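Local structure of exported protein (Bacteroides fragilis, 3MSW) at residues A[100-105]-A[115-120]. The protein is of unknown function but is probably exported and forms a single-layer antiparallel beta-sheet, thought to have evolved from beta-hairpin repeats. Residues are numbered along the deposited sequence; the frame is centred on the assembly and turned at random.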
# COMPACT_ATOMS: atom_id res chain seq x y z
N LYS A 100 -1.02 10.57 2.19
CA LYS A 100 -2.01 10.25 3.22
C LYS A 100 -3.39 10.31 2.61
O LYS A 100 -3.69 11.24 1.85
CB LYS A 100 -1.88 11.18 4.43
CG LYS A 100 -2.82 10.81 5.59
CD LYS A 100 -2.73 11.80 6.72
CE LYS A 100 -3.19 11.20 8.03
NZ LYS A 100 -3.27 12.23 9.10
N TYR A 101 -4.23 9.31 2.93
CA TYR A 101 -5.61 9.28 2.46
C TYR A 101 -6.55 9.11 3.60
O TYR A 101 -6.28 8.31 4.50
CB TYR A 101 -5.86 8.16 1.42
CG TYR A 101 -4.81 8.15 0.34
CD1 TYR A 101 -4.90 9.02 -0.74
CD2 TYR A 101 -3.72 7.29 0.41
CE1 TYR A 101 -3.88 9.09 -1.70
CE2 TYR A 101 -2.70 7.35 -0.53
CZ TYR A 101 -2.80 8.23 -1.60
OH TYR A 101 -1.82 8.26 -2.55
N ILE A 102 -7.67 9.86 3.56
CA ILE A 102 -8.72 9.75 4.58
C ILE A 102 -10.05 9.44 3.88
O ILE A 102 -10.43 10.13 2.93
CB ILE A 102 -8.86 10.99 5.53
CG1 ILE A 102 -7.55 11.28 6.31
CG2 ILE A 102 -10.03 10.80 6.50
CD1 ILE A 102 -7.57 12.63 7.09
N TYR A 103 -10.76 8.39 4.37
CA TYR A 103 -12.07 8.00 3.83
C TYR A 103 -13.07 8.05 4.96
O TYR A 103 -12.91 7.38 5.98
CB TYR A 103 -12.03 6.59 3.22
CG TYR A 103 -10.91 6.40 2.22
CD1 TYR A 103 -11.07 6.75 0.88
CD2 TYR A 103 -9.68 5.88 2.62
CE1 TYR A 103 -10.03 6.60 -0.04
CE2 TYR A 103 -8.63 5.73 1.71
CZ TYR A 103 -8.81 6.10 0.39
OH TYR A 103 -7.78 5.91 -0.49
N ILE A 104 -14.11 8.87 4.80
CA ILE A 104 -15.16 9.01 5.78
C ILE A 104 -16.43 8.40 5.21
O ILE A 104 -16.88 8.80 4.13
CB ILE A 104 -15.35 10.51 6.21
CG1 ILE A 104 -14.03 11.03 6.86
CG2 ILE A 104 -16.56 10.67 7.17
CD1 ILE A 104 -13.93 12.51 6.96
N THR A 105 -17.04 7.45 5.95
CA THR A 105 -18.33 6.88 5.55
C THR A 105 -19.40 7.28 6.55
O THR A 105 -19.09 7.84 7.61
CB THR A 105 -18.28 5.34 5.46
OG1 THR A 105 -18.25 4.79 6.78
CG2 THR A 105 -17.14 4.80 4.58
N TYR A 115 -10.27 12.30 1.01
CA TYR A 115 -9.21 13.28 1.05
C TYR A 115 -7.89 12.61 0.72
O TYR A 115 -7.64 11.48 1.17
CB TYR A 115 -9.11 13.93 2.45
CG TYR A 115 -10.37 14.58 2.94
CD1 TYR A 115 -11.33 13.85 3.64
CD2 TYR A 115 -10.57 15.95 2.79
CE1 TYR A 115 -12.50 14.45 4.10
CE2 TYR A 115 -11.74 16.56 3.24
CZ TYR A 115 -12.70 15.81 3.90
OH TYR A 115 -13.84 16.42 4.34
N ALA A 116 -7.02 13.32 -0.02
CA ALA A 116 -5.66 12.82 -0.36
C ALA A 116 -4.69 13.96 -0.09
O ALA A 116 -5.03 15.12 -0.36
CB ALA A 116 -5.57 12.43 -1.83
N TYR A 117 -3.53 13.63 0.44
CA TYR A 117 -2.49 14.58 0.81
C TYR A 117 -1.17 14.06 0.34
O TYR A 117 -0.94 12.85 0.32
CB TYR A 117 -2.37 14.76 2.35
CG TYR A 117 -3.66 15.15 3.04
CD1 TYR A 117 -4.63 14.19 3.34
CD2 TYR A 117 -3.93 16.48 3.36
CE1 TYR A 117 -5.83 14.55 3.95
CE2 TYR A 117 -5.12 16.84 4.00
CZ TYR A 117 -6.06 15.86 4.30
OH TYR A 117 -7.26 16.17 4.90
N LYS A 118 -0.24 14.99 0.12
CA LYS A 118 1.13 14.67 -0.22
C LYS A 118 1.99 15.41 0.79
O LYS A 118 1.69 16.55 1.15
CB LYS A 118 1.42 15.16 -1.66
CG LYS A 118 2.76 14.68 -2.22
CD LYS A 118 2.90 14.96 -3.72
CE LYS A 118 2.59 13.75 -4.59
NZ LYS A 118 1.13 13.57 -4.81
N MSE A 119 3.05 14.78 1.26
CA MSE A 119 3.94 15.39 2.24
C MSE A 119 4.83 16.46 1.60
O MSE A 119 5.42 16.22 0.55
CB MSE A 119 4.81 14.30 2.93
CG MSE A 119 5.85 14.87 3.94
SE MSE A 119 4.98 15.91 5.36
CE MSE A 119 4.18 14.52 6.35
N ASN A 120 4.89 17.65 2.23
CA ASN A 120 5.80 18.70 1.82
C ASN A 120 7.06 18.41 2.64
O ASN A 120 7.03 18.59 3.87
CB ASN A 120 5.25 20.10 2.14
CG ASN A 120 6.10 21.23 1.59
OD1 ASN A 120 7.32 21.25 1.73
ND2 ASN A 120 5.46 22.22 0.99
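On one face, I102 stands between the rings of Y115 and Y117 along the strands; I104 lies beyond Y115. CD1 of I104 approaches CE1 of Y115 at 3.7 Å, while CD1 of I102, extended anti to CA (chi2 171°) in one of two conformers, lies near CE1 and OH of Y117, the nearer being CE1 at 4.1 Å. The ring of Y117 turns its edge to the backbone, with O of K100 in its plane 3.4 Å from CD1. On the other face, A116 CB sits 3.6 Å from CD1 of Y101, whose hydroxyl is hydrogen-bonded to K99. Strands 94-105 and 111-120 form a beta hairpin in a single-layer, nine-stranded antiparallel sheet. K100–Y117 and I102–Y115 are its hydrogen-bonded pairs here, each closed by two backbone bonds; Y101–A116 between them is a non-hydrogen-bonded pair, with CA atoms 4.5 Å apart. O of K100 accepts from N of Y117 at 2.8 Å and also meets the CA-H of A116, just as O of Y115 receives N of I102 and the CA-H of Y101. Beyond the pair, Y101 and Y103 bond through their backbones to V83 and T81 of strand 80-89, and K100 and Y115 touch W126 and D131 of strand 125-133.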